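Local structure of 4-alpha-glucanotransferase (Corynebacterium glutamicum, 5B68) at residues L463-L468 with D519-R524; E600-A605 with N609-R614. The protein is an amylomaltase, a disproportionating enzyme of the 4-alpha-glucanotransferase family that combines a TIM-barrel body with an N-terminal beta-sandwich domain. All coordinates share one frame; numbering follows the deposited sequence.

Interaction 1 (L463-L468 with D519-R524); sequences LGLFRL and DALAQR
Phe466 drives the outer end of its ring against Ala520 and Leu521, two successive residues of helix 515-523, and this is the tight part of the contact. The ring meets the helix with its edge: Ala520 CB and Leu521 CD2 both lie in the ring plane. On the Ala520 side, CE2 of Phe466 comes within 3.9 Å of CB of Ala520. Next along the rim, CZ of Phe466 sits 3.9 Å from CG of Leu521, and CE1 of Phe466 is equally close, at 3.9 Å, to CD2 of Leu521. Leu521 meets the rim with its branch point and, slightly farther off for CD1, both methyls. The backbones stay well apart, 9.8 Å between CA of Phe466 and CA of Ala520, and the phenyl group spans that gap; a chi1 of -60°, with CG opposite the carbonyl carbon, turns it toward the helix.

Packing slackens beside the ring. CD1 of Leu465 gets no nearer than 4.4 Å to CD2 of Leu521, and no hydrogen bond joins the two segments. Farther round the helix lie Asp519 and Gln523, both exposed, while Ala520 is itself partly open. The 3-10 turn that presents Leu465 and Phe466 is closed by the carbonyl of Leu463, which accepts from Phe466 N and Arg467 N; the same oxygen lies at the edge of the phenyl ring.

The ring of Phe466 also meets that of His487, nearly parallel to it, and Arg467 forms a salt bridge with Glu514 just ahead of helix 515-523. Helix 487-500 packs on Leu465 and Phe466 through Val491. The contact thus joins the turn between barrel strand 456-459 and strand 467-472 of the antiparallel sheet to helix 515-523, which lies in the chain between barrel strands 504-507 and 528-531.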
loop_
_atom_site.group_PDB
_atom_site.type_symbol
_atom_site.label_atom_id
_atom_site.label_comp_id
_atom_site.label_asym_id
_atom_site.label_seq_id
_atom_site.Cartn_x
_atom_site.Cartn_y
_atom_site.Cartn_z
ATOM N N LEU A 463 -5.204 -2.517 -8.751
ATOM C CA LEU A 463 -5.003 -2.872 -10.191
ATOM C C LEU A 463 -3.545 -3.159 -10.582
ATOM O O LEU A 463 -3.309 -3.933 -11.510
ATOM C CB LEU A 463 -5.610 -1.817 -11.085
ATOM C CG LEU A 463 -5.613 -2.127 -12.583
ATOM C CD1 LEU A 463 -6.444 -3.332 -12.999
ATOM C CD2 LEU A 463 -5.992 -0.857 -13.364
ATOM N N GLY A 464 -2.609 -2.553 -9.836
ATOM C CA GLY A 464 -1.176 -2.777 -9.920
ATOM C C GLY A 464 -0.721 -4.183 -9.647
ATOM O O GLY A 464 0.449 -4.511 -9.908
ATOM N N LEU A 465 -1.587 -5.025 -9.121
ATOM C CA LEU A 465 -1.278 -6.455 -9.007
ATOM C C LEU A 465 -1.413 -7.107 -10.396
ATOM O O LEU A 465 -0.982 -8.268 -10.577
ATOM C CB LEU A 465 -2.191 -7.103 -8.002
ATOM C CG LEU A 465 -2.150 -6.550 -6.547
ATOM C CD1 LEU A 465 -3.251 -7.243 -5.757
ATOM C CD2 LEU A 465 -0.861 -6.804 -5.859
ATOM N N PHE A 466 -2.104 -6.423 -11.338
ATOM C CA PHE A 466 -2.365 -6.908 -12.668
ATOM C C PHE A 466 -1.493 -6.233 -13.716
ATOM O O PHE A 466 -0.981 -6.882 -14.615
ATOM C CB PHE A 466 -3.862 -6.756 -13.009
ATOM C CG PHE A 466 -4.772 -7.516 -12.058
ATOM C CD1 PHE A 466 -5.093 -6.987 -10.820
ATOM C CD2 PHE A 466 -5.267 -8.766 -12.403
ATOM C CE1 PHE A 466 -5.922 -7.671 -9.962
ATOM C CE2 PHE A 466 -6.065 -9.457 -11.541
ATOM C CZ PHE A 466 -6.384 -8.916 -10.278
ATOM N N ARG A 467 -1.449 -4.912 -13.674
ATOM C CA ARG A 467 -0.740 -4.133 -14.639
ATOM C C ARG A 467 -0.459 -2.753 -14.044
ATOM O O ARG A 467 -1.175 -2.305 -13.120
ATOM C CB ARG A 467 -1.612 -4.029 -15.925
ATOM C CG ARG A 467 -2.869 -3.203 -15.704
ATOM C CD ARG A 467 -3.817 -3.309 -16.882
ATOM N NE ARG A 467 -4.498 -4.595 -16.956
ATOM C CZ ARG A 467 -5.820 -4.741 -17.028
ATOM N NH1 ARG A 467 -6.331 -5.939 -17.075
ATOM N NH2 ARG A 467 -6.630 -3.692 -16.996
ATOM N N LEU A 468 0.537 -2.055 -14.560
ATOM C CA LEU A 468 0.778 -0.675 -14.157
ATOM C C LEU A 468 0.854 0.143 -15.385
ATOM O O LEU A 468 1.468 -0.276 -16.356
ATOM C CB LEU A 468 2.095 -0.537 -13.395
ATOM C CG LEU A 468 2.036 -1.077 -11.945
ATOM C CD1 LEU A 468 3.443 -1.116 -11.358
ATOM C CD2 LEU A 468 1.088 -0.310 -11.052
ATOM N N ASP A 519 -13.075 -10.511 -10.830
ATOM C CA ASP A 519 -13.304 -11.852 -10.392
ATOM C C ASP A 519 -12.069 -12.483 -9.743
ATOM O O ASP A 519 -12.200 -13.255 -8.780
ATOM C CB ASP A 519 -13.791 -12.760 -11.547
ATOM C CG ASP A 519 -15.230 -12.454 -11.972
ATOM O OD1 ASP A 519 -15.950 -11.791 -11.195
ATOM O OD2 ASP A 519 -15.631 -12.844 -13.097
ATOM N N ALA A 520 -10.919 -12.192 -10.279
ATOM C CA ALA A 520 -9.674 -12.743 -9.696
ATOM C C ALA A 520 -9.523 -12.249 -8.229
ATOM O O ALA A 520 -9.085 -13.003 -7.395
ATOM C CB ALA A 520 -8.479 -12.315 -10.493
ATOM N N LEU A 521 -9.957 -11.038 -7.947
ATOM C CA LEU A 521 -9.906 -10.471 -6.576
ATOM C C LEU A 521 -11.003 -11.060 -5.705
ATOM O O LEU A 521 -10.755 -11.612 -4.633
ATOM C CB LEU A 521 -9.948 -8.968 -6.589
ATOM C CG LEU A 521 -8.740 -8.256 -7.241
ATOM C CD1 LEU A 521 -9.055 -6.797 -7.423
ATOM C CD2 LEU A 521 -7.448 -8.497 -6.469
ATOM N N ALA A 522 -12.227 -11.042 -6.204
ATOM C CA ALA A 522 -13.386 -11.453 -5.420
ATOM C C ALA A 522 -13.309 -12.898 -5.071
ATOM O O ALA A 522 -13.655 -13.307 -3.982
ATOM C CB ALA A 522 -14.667 -11.282 -6.228
ATOM N N GLN A 523 -12.848 -13.692 -6.016
ATOM C CA GLN A 523 -12.738 -15.126 -5.720
ATOM C C GLN A 523 -11.804 -15.456 -4.583
ATOM O O GLN A 523 -12.043 -16.396 -3.794
ATOM C CB GLN A 523 -12.298 -15.896 -6.953
ATOM C CG GLN A 523 -13.416 -16.017 -7.969
ATOM C CD GLN A 523 -12.941 -16.594 -9.296
ATOM O OE1 GLN A 523 -11.788 -16.993 -9.420
ATOM N NE2 GLN A 523 -13.834 -16.615 -10.307
ATOM N N ARG A 524 -10.792 -14.643 -4.441
ATOM C CA ARG A 524 -9.863 -14.816 -3.297
ATOM C C ARG A 524 -10.321 -14.275 -1.996
ATOM O O ARG A 524 -9.565 -14.315 -0.993
ATOM C CB ARG A 524 -8.535 -14.113 -3.640
ATOM C CG ARG A 524 -7.876 -14.667 -4.850
ATOM C CD ARG A 524 -6.834 -15.695 -4.482
ATOM N NE ARG A 524 -6.042 -15.979 -5.651
ATOM C CZ ARG A 524 -5.037 -16.854 -5.706
ATOM N NH1 ARG A 524 -4.619 -17.599 -4.658
ATOM N NH2 ARG A 524 -4.394 -16.969 -6.875
#

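Interaction 2 (E600-A605 with N609-R614); sequences EILDVA and NALPAR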
loop_
_atom_site.group_PDB
_atom_site.type_symbol
_atom_site.label_atom_id
_atom_site.label_comp_id
_atom_site.label_asym_id
_atom_site.label_seq_id
_atom_site.Cartn_x
_atom_site.Cartn_y
_atom_site.Cartn_z
ATOM N N GLU A 600 -29.857 14.146 -4.212
ATOM C CA GLU A 600 -30.213 12.838 -4.672
ATOM C C GLU A 600 -29.772 11.741 -3.690
ATOM O O GLU A 600 -30.498 10.722 -3.495
ATOM C CB GLU A 600 -29.622 12.579 -6.082
ATOM C CG GLU A 600 -30.425 13.250 -7.204
ATOM C CD GLU A 600 -29.789 13.090 -8.581
ATOM O OE1 GLU A 600 -29.593 11.936 -8.977
ATOM O OE2 GLU A 600 -29.558 14.120 -9.255
ATOM N N ILE A 601 -28.577 11.925 -3.110
ATOM C CA ILE A 601 -28.062 10.946 -2.123
ATOM C C ILE A 601 -28.905 10.975 -0.839
ATOM O O ILE A 601 -29.259 9.903 -0.295
ATOM C CB ILE A 601 -26.591 11.261 -1.752
ATOM C CG1 ILE A 601 -25.667 10.907 -2.944
ATOM C CG2 ILE A 601 -26.153 10.471 -0.512
ATOM C CD1 ILE A 601 -24.222 11.313 -2.722
ATOM N N LEU A 602 -29.235 12.187 -0.398
ATOM C CA LEU A 602 -30.047 12.354 0.802
ATOM C C LEU A 602 -31.439 11.750 0.576
ATOM O O LEU A 602 -32.012 11.144 1.491
ATOM C CB LEU A 602 -30.124 13.830 1.193
ATOM C CG LEU A 602 -28.765 14.466 1.614
ATOM C CD1 LEU A 602 -28.881 15.976 1.684
ATOM C CD2 LEU A 602 -28.212 13.923 2.934
ATOM N N ASP A 603 -31.999 11.918 -0.644
ATOM C CA ASP A 603 -33.246 11.215 -0.990
ATOM C C ASP A 603 -33.119 9.723 -0.954
ATOM O O ASP A 603 -34.040 8.999 -0.518
ATOM C CB ASP A 603 -33.784 11.667 -2.364
ATOM C CG ASP A 603 -34.428 13.056 -2.315
ATOM O OD1 ASP A 603 -34.713 13.580 -1.196
ATOM O OD2 ASP A 603 -34.548 13.641 -3.416
ATOM N N VAL A 604 -31.977 9.209 -1.422
ATOM C CA VAL A 604 -31.798 7.741 -1.374
ATOM C C VAL A 604 -31.679 7.259 0.059
ATOM O O VAL A 604 -32.166 6.194 0.398
ATOM C CB VAL A 604 -30.616 7.299 -2.298
ATOM C CG1 VAL A 604 -29.964 6.038 -1.837
ATOM C CG2 VAL A 604 -31.119 7.182 -3.748
ATOM N N ALA A 605 -30.985 8.051 0.884
ATOM C CA ALA A 605 -30.849 7.741 2.329
ATOM C C ALA A 605 -32.219 7.704 3.032
ATOM O O ALA A 605 -32.530 6.789 3.812
ATOM C CB ALA A 605 -29.903 8.744 2.986
ATOM N N ASN A 609 -34.840 4.932 5.108
ATOM C CA ASN A 609 -35.216 5.337 6.477
ATOM C C ASN A 609 -34.063 5.918 7.304
ATOM O O ASN A 609 -34.181 6.066 8.506
ATOM C CB ASN A 609 -36.013 4.223 7.176
ATOM C CG ASN A 609 -37.364 3.970 6.456
ATOM O OD1 ASN A 609 -38.007 4.897 6.038
ATOM N ND2 ASN A 609 -37.748 2.740 6.311
ATOM N N ALA A 610 -32.934 6.239 6.651
ATOM C CA ALA A 610 -31.754 6.762 7.402
ATOM C C ALA A 610 -31.916 8.233 7.749
ATOM O O ALA A 610 -31.269 8.767 8.638
ATOM C CB ALA A 610 -30.476 6.552 6.574
ATOM N N LEU A 611 -32.773 8.918 7.009
ATOM C CA LEU A 611 -33.046 10.319 7.219
ATOM C C LEU A 611 -34.528 10.479 7.024
ATOM O O LEU A 611 -35.112 9.646 6.382
ATOM C CB LEU A 611 -32.362 11.207 6.184
ATOM C CG LEU A 611 -30.890 11.452 6.414
ATOM C CD1 LEU A 611 -30.326 12.060 5.159
ATOM C CD2 LEU A 611 -30.715 12.393 7.591
ATOM N N PRO A 612 -35.110 11.560 7.573
ATOM C CA PRO A 612 -36.554 11.838 7.178
ATOM C C PRO A 612 -36.677 12.234 5.697
ATOM O O PRO A 612 -35.790 12.902 5.109
ATOM C CB PRO A 612 -36.933 12.987 8.078
ATOM C CG PRO A 612 -35.679 13.762 8.247
ATOM C CD PRO A 612 -34.544 12.708 8.294
ATOM N N ALA A 613 -37.784 11.856 5.075
ATOM C CA ALA A 613 -37.960 12.154 3.673
ATOM C C ALA A 613 -38.412 13.594 3.452
ATOM O O ALA A 613 -39.572 13.839 3.140
ATOM C CB ALA A 613 -38.959 11.178 3.075
ATOM N N ARG A 614 -37.487 14.521 3.552
ATOM C CA ARG A 614 -37.751 15.920 3.317
ATOM C C ARG A 614 -37.950 16.311 1.871
ATOM O O ARG A 614 -38.301 17.445 1.605
ATOM C CB ARG A 614 -36.632 16.769 3.862
ATOM C CG ARG A 614 -36.423 16.614 5.334
ATOM C CD ARG A 614 -35.471 17.660 5.817
ATOM N NE ARG A 614 -35.054 17.395 7.175
ATOM C CZ ARG A 614 -34.756 18.347 8.036
ATOM N NH1 ARG A 614 -34.833 19.608 7.658
ATOM N NH2 ARG A 614 -34.384 18.042 9.258
#
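Leu602 is the first residue of 600-605 to touch the returning chain: its CD2 methyl meets CD1 of Leu611 at 3.6 Å, the two side chains crossing at a slant. Leu611 turns back toward the helix with CG opposite its carbonyl carbon (chi1 -78°), and its CD1 also lies near Ala605. Asp603, one step on from Leu602, makes no touch with 609-614, but its OD1 accepts from the backbone N of Tyr616 and so ties the helix to the chain just beyond Arg614.

Ala605 joins both kinds of contact. Its CB is 4.0 Å from CD1 of Leu611 and 4.2 Å from CB of Ala610, a small apolar patch over the end of the helix. Its carbonyl oxygen accepts a hydrogen bond from Ala610 N at 2.9 Å; the N-H points at it with an angle of 153°, and the donor stands above the carbonyl plane. This is the long bond of a Schellman motif. Asn609, with a positive phi of 67°, is its C-prime residue and turns the chain out of the helix; although Asn609 N lies 3.2 Å from Ala605 O, the angle is too poor for a bond. The alanine pair adds an apolar contact beside this cap.

Pro612 O takes a hydrogen bond from the hydroxyl of Tyr616, a residue that the Leu602 side chain also touches. Helix 627-639 lies alongside, with Leu630 and Leu634 against Leu602 and Phe637 against Val604 and Ala610, so the end of helix 587-607 and its exit loop share one neighbouring helix.

The two interactions follow one another along the chain, interaction 1 closing at Arg524 before interaction 2 opens at Glu600. Their centres are about 35 Å apart, and their nearest atoms about 24 Å, so neither touches the other. Both belong to the TIM-barrel part of the enzyme, yet they share no helix or strand. The centre of interaction 1 lies about 14 Å from the centre of the chain, in buried packing beside the barrel; the centre of interaction 2 lies about 35 Å from the centre of the chain, where a helix ends in the peripheral helical region inserted between barrel strands 553-556 and 645-649. One is long-range packing within the body, the other a local chain reversal far out.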